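Local coordinates for spindle assembly abnormal protein 6 (Caenorhabditis elegans, PDB 4G79), which forms the central scaffold of the centriole, its globular N-terminal domain, the part described here, linking coiled-coil homodimers into an assembly of ninefold symmetry, at residues T4-L9 with S41-E46; A16-P21 with I109-E114; F67-N72 with F134-H139; I97-C102 with F120-K125. One frame throughout, in Å; residues are numbered along the deposited sequence.

Interaction 1 (T4-L9 with S41-E46); sequences TSKIAL and SEQRNE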
# COMPACT_ATOMS: atom_id res chain seq x y z
N THR A 4 7.07 -5.34 37.10
CA THR A 4 6.31 -4.94 35.92
C THR A 4 6.21 -6.09 34.89
O THR A 4 7.06 -6.99 34.86
CB THR A 4 6.91 -3.67 35.27
OG1 THR A 4 6.05 -3.23 34.22
CG2 THR A 4 8.33 -3.89 34.71
N SER A 5 5.17 -6.05 34.05
CA SER A 5 4.94 -7.03 32.98
C SER A 5 5.61 -6.59 31.67
O SER A 5 5.65 -7.36 30.71
CB SER A 5 3.45 -7.19 32.75
OG SER A 5 2.92 -6.09 32.01
N LYS A 6 6.11 -5.35 31.63
CA LYS A 6 6.69 -4.75 30.43
C LYS A 6 7.99 -5.43 29.97
O LYS A 6 8.94 -5.57 30.73
CB LYS A 6 6.93 -3.25 30.64
CG LYS A 6 6.88 -2.43 29.34
CD LYS A 6 7.11 -0.93 29.60
CE LYS A 6 6.50 -0.08 28.51
NZ LYS A 6 6.93 1.34 28.57
N ILE A 7 8.01 -5.84 28.69
CA ILE A 7 9.17 -6.45 28.04
C ILE A 7 9.58 -5.55 26.86
O ILE A 7 8.80 -5.40 25.91
CB ILE A 7 8.90 -7.91 27.57
CG1 ILE A 7 8.56 -8.84 28.77
CG2 ILE A 7 10.09 -8.45 26.75
CD1 ILE A 7 7.59 -10.00 28.41
N ALA A 8 10.80 -4.99 26.91
CA ALA A 8 11.32 -4.14 25.85
C ALA A 8 11.65 -4.99 24.63
O ALA A 8 12.27 -6.05 24.78
CB ALA A 8 12.56 -3.39 26.33
N LEU A 9 11.16 -4.59 23.45
CA LEU A 9 11.39 -5.38 22.24
C LEU A 9 12.28 -4.66 21.27
O LEU A 9 13.00 -5.29 20.51
CB LEU A 9 10.06 -5.73 21.54
CG LEU A 9 9.00 -6.53 22.34
CD1 LEU A 9 7.72 -6.61 21.54
CD2 LEU A 9 9.47 -7.95 22.65
N SER A 41 7.38 -2.26 22.90
CA SER A 41 7.37 -3.21 24.03
C SER A 41 6.09 -3.99 24.05
O SER A 41 5.14 -3.64 23.36
CB SER A 41 7.55 -2.42 25.33
OG SER A 41 6.51 -1.47 25.51
N GLU A 42 6.07 -5.11 24.81
CA GLU A 42 4.86 -5.86 25.04
C GLU A 42 4.57 -5.77 26.52
O GLU A 42 5.50 -5.68 27.34
CB GLU A 42 4.91 -7.32 24.54
CG GLU A 42 5.81 -8.23 25.35
CD GLU A 42 5.82 -9.65 24.83
OE1 GLU A 42 6.65 -9.92 23.94
OE2 GLU A 42 5.03 -10.49 25.32
N GLN A 43 3.29 -5.73 26.87
CA GLN A 43 2.88 -5.63 28.27
C GLN A 43 1.53 -6.23 28.47
O GLN A 43 0.77 -6.45 27.53
CB GLN A 43 2.87 -4.15 28.76
CG GLN A 43 1.83 -3.27 28.05
CD GLN A 43 1.99 -1.80 28.37
OE1 GLN A 43 3.09 -1.33 28.67
NE2 GLN A 43 0.93 -1.03 28.26
N ARG A 44 1.21 -6.47 29.73
CA ARG A 44 -0.07 -7.01 30.13
C ARG A 44 -1.00 -5.85 30.48
O ARG A 44 -0.64 -4.99 31.30
CB ARG A 44 0.15 -7.98 31.32
CG ARG A 44 -1.05 -8.78 31.75
CD ARG A 44 -0.71 -9.69 32.91
NE ARG A 44 -1.89 -10.28 33.54
CZ ARG A 44 -2.21 -11.57 33.53
NH1 ARG A 44 -1.44 -12.43 32.88
NH2 ARG A 44 -3.30 -12.00 34.15
N ASN A 45 -2.18 -5.80 29.83
CA ASN A 45 -3.21 -4.79 30.13
C ASN A 45 -3.61 -5.01 31.60
O ASN A 45 -3.81 -6.15 32.01
CB ASN A 45 -4.41 -4.91 29.19
CG ASN A 45 -5.50 -3.90 29.45
OD1 ASN A 45 -6.35 -4.07 30.32
ND2 ASN A 45 -5.52 -2.82 28.69
N GLU A 46 -3.64 -3.94 32.42
CA GLU A 46 -3.93 -4.10 33.85
C GLU A 46 -5.38 -4.47 34.12
O GLU A 46 -5.64 -5.13 35.13
CB GLU A 46 -3.54 -2.82 34.64
CG GLU A 46 -2.11 -2.37 34.38
CD GLU A 46 -1.71 -1.06 35.04
OE1 GLU A 46 -1.55 -0.05 34.31
OE2 GLU A 46 -1.55 -1.05 36.28
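S5 meets R44 where the regular strand pairing gives way to the irregular N-terminal end of the chain. Its first torsion, 77°, holds OG between the backbone N and the carbonyl carbon and turns it toward the backbone N-H of R44, which it accepts over 2.9 Å, almost straight at 167°. An alanine here would probably leave the N-H of R44 without this acceptor and the start of the chain less firmly tied to strand 29-44. Further along, I7 and E42 form an antiparallel hydrogen-bonded pair, with I7 N 2.9 Å from E42 O and E42 N 3.0 Å from I7 O. The E42 side chain runs beside that of I7, pointing the same way. Its CB just reaches CD1 of L9. CG then packs 3.8 Å from CB of I7, CD and OE2 both lie near CD1 of I7, and OE1 ends 3.7 Å from CD2 of L9, whose side chain crosses E42 at about a right angle. On the side of S41 and Q43, the extended K6 chain lies alongside Q43 and brings CE 3.3 Å from OG of S41. Its ammonium NZ goes on to a salt bridge with E56 of strand 51-58. Strands 7-21 and 29-44 form a beta hairpin, and this is its open end, at the surface of the SAS-6 N-terminal domain.

Interaction 2 (A16-P21 with I109-E114); sequences ASLLQP and IILDAE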
# COMPACT_ATOMS: atom_id res chain seq x y z
N ALA A 16 13.68 10.23 11.00
CA ALA A 16 12.31 10.35 10.50
C ALA A 16 12.07 11.66 9.79
O ALA A 16 12.77 12.65 10.07
CB ALA A 16 11.34 10.23 11.65
N SER A 17 11.05 11.71 8.92
CA SER A 17 10.66 12.99 8.34
C SER A 17 9.53 13.52 9.20
O SER A 17 8.53 12.83 9.40
CB SER A 17 10.23 12.86 6.88
OG SER A 17 11.35 12.62 6.03
N LEU A 18 9.70 14.70 9.77
CA LEU A 18 8.65 15.27 10.60
C LEU A 18 7.93 16.36 9.82
O LEU A 18 8.57 17.31 9.34
CB LEU A 18 9.21 15.81 11.93
CG LEU A 18 8.23 16.52 12.90
CD1 LEU A 18 7.21 15.57 13.48
CD2 LEU A 18 8.99 17.16 14.06
N LEU A 19 6.62 16.19 9.67
CA LEU A 19 5.77 17.16 8.98
C LEU A 19 4.88 17.82 10.01
O LEU A 19 4.25 17.13 10.81
CB LEU A 19 4.91 16.51 7.87
CG LEU A 19 5.56 15.43 6.98
CD1 LEU A 19 4.53 14.74 6.12
CD2 LEU A 19 6.66 16.00 6.11
N GLN A 20 4.88 19.16 10.05
CA GLN A 20 4.04 19.86 11.01
C GLN A 20 3.50 21.16 10.38
O GLN A 20 4.20 21.75 9.55
CB GLN A 20 4.81 20.13 12.33
CG GLN A 20 5.94 21.17 12.23
CD GLN A 20 6.82 21.24 13.45
OE1 GLN A 20 8.02 20.92 13.40
NE2 GLN A 20 6.27 21.72 14.56
N PRO A 21 2.27 21.60 10.72
CA PRO A 21 1.75 22.85 10.13
C PRO A 21 2.56 24.08 10.53
O PRO A 21 3.27 24.05 11.55
CB PRO A 21 0.32 22.94 10.67
CG PRO A 21 0.34 22.14 11.92
CD PRO A 21 1.29 21.00 11.65
N ILE A 109 6.34 11.25 10.40
CA ILE A 109 5.56 11.58 11.61
C ILE A 109 4.83 12.88 11.27
O ILE A 109 5.47 13.86 10.87
CB ILE A 109 6.44 11.68 12.89
CG1 ILE A 109 7.09 10.31 13.23
CG2 ILE A 109 5.62 12.21 14.07
CD1 ILE A 109 8.43 10.46 13.97
N ILE A 110 3.50 12.84 11.29
CA ILE A 110 2.71 14.01 10.96
C ILE A 110 2.17 14.49 12.29
O ILE A 110 1.36 13.81 12.91
CB ILE A 110 1.61 13.70 9.91
CG1 ILE A 110 2.23 13.15 8.60
CG2 ILE A 110 0.74 14.92 9.62
CD1 ILE A 110 1.81 11.84 8.31
N LEU A 111 2.71 15.62 12.75
CA LEU A 111 2.41 16.24 14.03
C LEU A 111 1.19 17.12 13.97
O LEU A 111 1.10 18.01 13.12
CB LEU A 111 3.64 17.06 14.46
CG LEU A 111 3.74 17.47 15.92
CD1 LEU A 111 3.82 16.27 16.81
CD2 LEU A 111 4.96 18.33 16.14
N ASP A 112 0.28 16.93 14.94
CA ASP A 112 -0.90 17.77 15.11
C ASP A 112 -0.44 19.18 15.51
O ASP A 112 0.59 19.31 16.18
CB ASP A 112 -1.82 17.15 16.19
CG ASP A 112 -2.96 18.03 16.63
OD1 ASP A 112 -3.74 18.47 15.77
OD2 ASP A 112 -3.07 18.28 17.85
N ALA A 113 -1.18 20.23 15.09
CA ALA A 113 -0.86 21.63 15.38
C ALA A 113 -0.63 21.89 16.88
O ALA A 113 0.32 22.61 17.24
CB ALA A 113 -1.97 22.55 14.87
N GLU A 114 -1.48 21.32 17.76
CA GLU A 114 -1.40 21.48 19.20
C GLU A 114 -0.61 20.35 19.89
O GLU A 114 -0.61 20.29 21.12
CB GLU A 114 -2.81 21.58 19.80
CG GLU A 114 -3.30 23.01 19.93
CD GLU A 114 -4.75 23.17 20.34
OE1 GLU A 114 -5.23 22.37 21.18
OE2 GLU A 114 -5.39 24.13 19.85
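L19 and I109 carry the backbone bonding between two parallel strands. I109 is gripped at both ends: its N donates to O of S17 and its O accepts from N of L19, each over 2.9 Å. A third bond follows from N of L111 to O of L19. All three are close to straight, the middle one reaching 176°. Weaker CA-H...O contacts lie between them, from CA of L18 to O of I109 and from CA of I110 to O of L19. Strand 7-21 and strand 106-111 are the first and last in the strand order, so this pairing brings the ends of the sheet together in the beta-sandwich of the SAS-6 N-terminal domain, a member of the XRCC4-like clan. The apolar contacts fall on two faces. On one, CB of A16 sits 3.7 Å from CD1 of I109, while CD1 of L18 reaches CG2 of I109 at 3.8 Å. F65 packs against L18, I109 and L111 there. On the other, L19 and I110 lie side by side, CD1 of L19 being 3.7 Å from CG1 of I110. Beyond the paired residues, CG of P21 packs 3.8 Å from CB of A113. A separate carbon-to-carbonyl contact sets CD of P21 3.3 Å from O of L111.

Interaction 3 (F67-N72 with F134-H139); sequences FSETLN and FSIKLH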
# COMPACT_ATOMS: atom_id res chain seq x y z
N PHE A 67 4.84 10.66 22.55
CA PHE A 67 3.58 10.07 22.09
C PHE A 67 3.58 8.57 22.21
O PHE A 67 4.63 7.95 22.03
CB PHE A 67 3.31 10.45 20.62
CG PHE A 67 3.33 11.94 20.36
CD1 PHE A 67 2.19 12.71 20.51
CD2 PHE A 67 4.50 12.57 19.94
CE1 PHE A 67 2.23 14.09 20.30
CE2 PHE A 67 4.53 13.95 19.73
CZ PHE A 67 3.40 14.70 19.93
N SER A 68 2.40 7.98 22.48
CA SER A 68 2.33 6.53 22.55
C SER A 68 0.95 6.01 22.18
O SER A 68 -0.03 6.75 22.17
CB SER A 68 2.71 6.03 23.95
OG SER A 68 1.72 6.31 24.93
N GLU A 69 0.90 4.73 21.90
CA GLU A 69 -0.34 4.01 21.66
C GLU A 69 -0.11 2.56 21.99
O GLU A 69 1.00 2.03 21.81
CB GLU A 69 -0.88 4.19 20.23
CG GLU A 69 -2.19 3.46 19.92
CD GLU A 69 -3.39 3.83 20.78
OE1 GLU A 69 -4.39 4.32 20.22
OE2 GLU A 69 -3.32 3.64 22.02
N THR A 70 -1.16 1.93 22.48
CA THR A 70 -1.11 0.52 22.83
C THR A 70 -1.99 -0.22 21.81
O THR A 70 -3.03 0.29 21.40
CB THR A 70 -1.46 0.37 24.33
OG1 THR A 70 -0.98 -0.86 24.86
CG2 THR A 70 -2.94 0.58 24.65
N LEU A 71 -1.56 -1.40 21.38
CA LEU A 71 -2.28 -2.23 20.42
C LEU A 71 -2.57 -3.57 21.02
O LEU A 71 -1.63 -4.31 21.27
CB LEU A 71 -1.40 -2.46 19.19
CG LEU A 71 -1.64 -1.69 17.90
CD1 LEU A 71 -0.77 -2.30 16.79
CD2 LEU A 71 -3.07 -1.83 17.41
N ASN A 72 -3.83 -3.93 21.14
CA ASN A 72 -4.20 -5.29 21.59
C ASN A 72 -4.53 -6.13 20.34
O ASN A 72 -4.43 -5.62 19.22
CB ASN A 72 -5.34 -5.25 22.64
CG ASN A 72 -6.65 -4.68 22.16
OD1 ASN A 72 -6.90 -4.50 20.96
ND2 ASN A 72 -7.56 -4.45 23.08
N PHE A 134 2.32 0.52 7.38
CA PHE A 134 1.17 0.83 8.23
C PHE A 134 1.35 2.22 8.77
O PHE A 134 2.41 2.81 8.61
CB PHE A 134 1.01 -0.22 9.38
CG PHE A 134 2.00 -0.12 10.53
CD1 PHE A 134 3.26 -0.71 10.43
CD2 PHE A 134 1.68 0.56 11.70
CE1 PHE A 134 4.18 -0.59 11.47
CE2 PHE A 134 2.60 0.67 12.75
CZ PHE A 134 3.85 0.09 12.63
N SER A 135 0.30 2.74 9.37
CA SER A 135 0.33 4.00 10.09
C SER A 135 -0.47 3.78 11.37
O SER A 135 -1.41 2.99 11.38
CB SER A 135 -0.20 5.16 9.26
OG SER A 135 -1.58 5.07 9.00
N ILE A 136 -0.09 4.46 12.43
CA ILE A 136 -0.79 4.37 13.70
C ILE A 136 -0.82 5.75 14.33
O ILE A 136 0.15 6.48 14.24
CB ILE A 136 -0.11 3.29 14.62
CG1 ILE A 136 -0.94 3.00 15.89
CG2 ILE A 136 1.38 3.59 14.91
CD1 ILE A 136 -0.56 1.72 16.67
N LYS A 137 -1.96 6.11 14.92
CA LYS A 137 -2.11 7.38 15.63
C LYS A 137 -1.53 7.22 17.05
O LYS A 137 -1.97 6.36 17.80
CB LYS A 137 -3.59 7.78 15.66
CG LYS A 137 -3.86 9.17 16.24
CD LYS A 137 -5.32 9.53 16.13
CE LYS A 137 -5.62 10.90 16.70
NZ LYS A 137 -7.01 11.33 16.39
N LEU A 138 -0.53 8.06 17.39
CA LEU A 138 0.08 8.04 18.72
C LEU A 138 -0.42 9.24 19.47
O LEU A 138 -0.45 10.34 18.92
CB LEU A 138 1.63 7.99 18.66
CG LEU A 138 2.24 6.90 17.75
CD1 LEU A 138 3.76 6.94 17.83
CD2 LEU A 138 1.81 5.49 18.18
N HIS A 139 -0.84 9.05 20.70
CA HIS A 139 -1.41 10.12 21.51
C HIS A 139 -0.38 10.74 22.45
O HIS A 139 0.51 10.03 22.94
CB HIS A 139 -2.60 9.57 22.33
CG HIS A 139 -3.64 8.94 21.46
ND1 HIS A 139 -4.61 9.70 20.83
CD2 HIS A 139 -3.79 7.64 21.08
CE1 HIS A 139 -5.34 8.85 20.12
NE2 HIS A 139 -4.89 7.60 20.26
O HOH W 1 -0.90 8.09 25.30
O HOH W 2 -4.24 5.01 17.76
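S68 and H139 form an antiparallel hydrogen-bonded pair, their backbones joined by S68 N to H139 O and H139 N to S68 O, both 2.8 Å. In the second bond the donor stands 39° out of the carbonyl plane of S68, consistent with strands that turn well away from antiparallel. The E69 carboxylate has work for both oxygens. OE2 uses its anti lone pair to accept the N-H of T70, and OE1 accepts a hydrogen bond from a water 2.6 Å away, which donates equally closely to O of K137. OE1 also takes a weak bond from NE2 of H139, 3.3 Å long and bent; the carboxylate approaches the edge of the imidazole with the two planes 75° apart. An alanine here would probably leave the N-H of T70 without this acceptor, the water with one of its two acceptors lost, and the H139 ring freer to turn. Strands 66-71 and 132-140 are neighbours in the beta-sandwich of the SAS-6 N-terminal domain. The N-to-C directions of 67-71 and 134-139 make 121°, well short of antiparallel, so backbone pairing is confined to the S68 end. Beyond it the contact passes to side chains. CB of E69 rests 3.6 Å from CD2 of L138, and L71 and I136 meet tip to tip, CD1 of I136 lying 3.8 Å from CG of L71. At the paired end, CB of F67 packs 3.6 Å from CB of L138, while the F67 ring continues into an edge-to-face contact with F65.

Interaction 4 (I97-C102 with F120-K125); sequences IQHLLC and FELFSK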
# COMPACT_ATOMS: atom_id res chain seq x y z
N ILE A 97 10.18 -5.41 13.64
CA ILE A 97 11.50 -5.14 14.22
C ILE A 97 12.57 -5.64 13.24
O ILE A 97 13.54 -4.93 13.02
CB ILE A 97 11.61 -5.73 15.65
CG1 ILE A 97 10.80 -4.83 16.60
CG2 ILE A 97 13.07 -5.84 16.12
CD1 ILE A 97 10.37 -5.47 17.94
N GLN A 98 12.36 -6.82 12.64
CA GLN A 98 13.30 -7.35 11.65
C GLN A 98 13.41 -6.36 10.48
O GLN A 98 14.51 -6.03 10.06
CB GLN A 98 12.89 -8.75 11.16
CG GLN A 98 14.03 -9.50 10.47
CD GLN A 98 13.58 -10.69 9.66
OE1 GLN A 98 12.72 -11.48 10.08
NE2 GLN A 98 14.21 -10.88 8.51
N HIS A 99 12.26 -5.81 10.02
CA HIS A 99 12.25 -4.81 8.93
C HIS A 99 13.06 -3.56 9.32
O HIS A 99 13.91 -3.13 8.55
CB HIS A 99 10.80 -4.41 8.55
CG HIS A 99 10.76 -3.34 7.51
ND1 HIS A 99 10.72 -3.65 6.16
CD2 HIS A 99 10.85 -2.00 7.65
CE1 HIS A 99 10.77 -2.50 5.52
NE2 HIS A 99 10.84 -1.47 6.38
N LEU A 100 12.79 -2.99 10.52
CA LEU A 100 13.45 -1.77 11.03
C LEU A 100 14.95 -1.92 11.18
O LEU A 100 15.67 -0.92 11.10
CB LEU A 100 12.88 -1.35 12.39
CG LEU A 100 11.46 -0.82 12.40
CD1 LEU A 100 10.94 -0.75 13.82
CD2 LEU A 100 11.35 0.57 11.70
N LEU A 101 15.42 -3.14 11.45
CA LEU A 101 16.85 -3.36 11.64
C LEU A 101 17.53 -3.84 10.37
O LEU A 101 18.76 -3.71 10.27
CB LEU A 101 17.09 -4.37 12.78
CG LEU A 101 16.64 -3.94 14.19
CD1 LEU A 101 16.64 -5.12 15.14
CD2 LEU A 101 17.51 -2.82 14.74
N CYS A 102 16.76 -4.35 9.39
CA CYS A 102 17.32 -4.93 8.17
C CYS A 102 17.17 -4.06 6.92
O CYS A 102 17.87 -4.34 5.93
CB CYS A 102 16.69 -6.30 7.92
SG CYS A 102 16.89 -7.48 9.28
N PHE A 120 2.24 8.08 13.02
CA PHE A 120 3.52 7.45 12.77
C PHE A 120 3.28 6.58 11.53
O PHE A 120 2.42 5.70 11.56
CB PHE A 120 3.97 6.63 14.01
CG PHE A 120 5.20 5.77 13.81
CD1 PHE A 120 5.11 4.49 13.30
CD2 PHE A 120 6.47 6.26 14.14
CE1 PHE A 120 6.26 3.70 13.12
CE2 PHE A 120 7.60 5.47 14.00
CZ PHE A 120 7.49 4.20 13.47
N GLU A 121 4.03 6.80 10.47
CA GLU A 121 3.87 6.05 9.23
C GLU A 121 5.15 5.38 8.85
O GLU A 121 6.18 6.04 8.80
CB GLU A 121 3.44 7.00 8.10
CG GLU A 121 2.20 7.84 8.38
CD GLU A 121 1.61 8.51 7.15
OE1 GLU A 121 2.38 9.12 6.37
OE2 GLU A 121 0.38 8.44 6.97
N LEU A 122 5.10 4.06 8.64
CA LEU A 122 6.27 3.28 8.26
C LEU A 122 6.15 2.89 6.78
O LEU A 122 5.10 2.40 6.39
CB LEU A 122 6.40 2.02 9.15
CG LEU A 122 7.64 1.14 8.90
CD1 LEU A 122 8.92 1.94 9.09
CD2 LEU A 122 7.63 -0.04 9.84
N PHE A 123 7.24 3.06 6.00
CA PHE A 123 7.24 2.75 4.56
C PHE A 123 8.38 1.91 4.21
O PHE A 123 9.38 1.92 4.91
CB PHE A 123 7.36 4.04 3.71
CG PHE A 123 6.25 5.05 3.87
CD1 PHE A 123 6.26 5.96 4.93
CD2 PHE A 123 5.22 5.13 2.94
CE1 PHE A 123 5.25 6.91 5.07
CE2 PHE A 123 4.20 6.08 3.08
CZ PHE A 123 4.24 6.97 4.14
N SER A 124 8.27 1.21 3.08
CA SER A 124 9.39 0.48 2.48
C SER A 124 9.26 0.72 0.96
O SER A 124 8.52 0.01 0.27
CB SER A 124 9.36 -0.99 2.88
OG SER A 124 10.51 -1.64 2.37
N LYS A 125 9.89 1.80 0.46
CA LYS A 125 9.76 2.24 -0.94
C LYS A 125 10.17 1.18 -1.92
O LYS A 125 10.99 0.32 -1.64
CB LYS A 125 10.54 3.55 -1.24
CG LYS A 125 12.06 3.45 -1.21
CD LYS A 125 12.73 4.66 -1.90
CE LYS A 125 14.24 4.56 -1.86
NZ LYS A 125 14.77 3.45 -2.70
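H99 and S124 meet with both first torsions anti: CG of H99 lies anti to its backbone N at 177°, directed toward the strand, and OG of S124 lies anti to its own at -175°, set beside the imidazole. This is helix-on-sheet packing within the alpha-beta N-terminal domain of SAS-6: helix 92-102 lies against strand 117-123, and the axes of 97-102 and 120-123 are 10.9 Å apart and inclined at 69°. Side chains bridge that separation at two places, and no hydrogen bond joins the two segments directly. One place is leucine against leucine. L100 and L122 cross obliquely, CD2 of L100 touching CD1 of L122 at 3.8 Å. L100 is also packed by F10, L38 and I40, which places this pair in the core between the helix and the sheet. The other place is the end of the histidine. The strand comes near its ring through CD2 of L122, 4.4 Å from CD2 of H99, and through O of F123, 4.0 Å from NE2 of H99. T105 links the two segments from outside, its OG1 hydrogen-bonded to O of F123 and weakly to NE2 of H99. I128 of the second subunit packs on H99, consistent with this part of the domain serving in the association of SAS-6 subunits. At the rim of the imidazole, CE1 of H99 comes within 3.4 Å of CB of S124 and 3.3 Å of its OG, the hydroxyl oxygen lying in the ring plane.

All four contacts belong to the beta-sandwich and to helix 92-102 packed against it. Interactions 1 and 2 share strand 7-21 yet stand with centres about 28 Å apart, on opposite sides of the chain's centre. Interaction 3 lies nearest that centre and touches the other three: Q43 packs near T70, CD1 of L111 rests 3.5 Å from CZ of F67, and strand 132-140 pairs with strand 117-123, where O of I136 lies 2.9 Å from N of F120. Interaction 4 reaches interaction 1 through I97 CD1, 3.6 Å from CB of L9, and interaction 2 through E121 beside I110. Among the four, interaction 4 alone is touched by the second subunit.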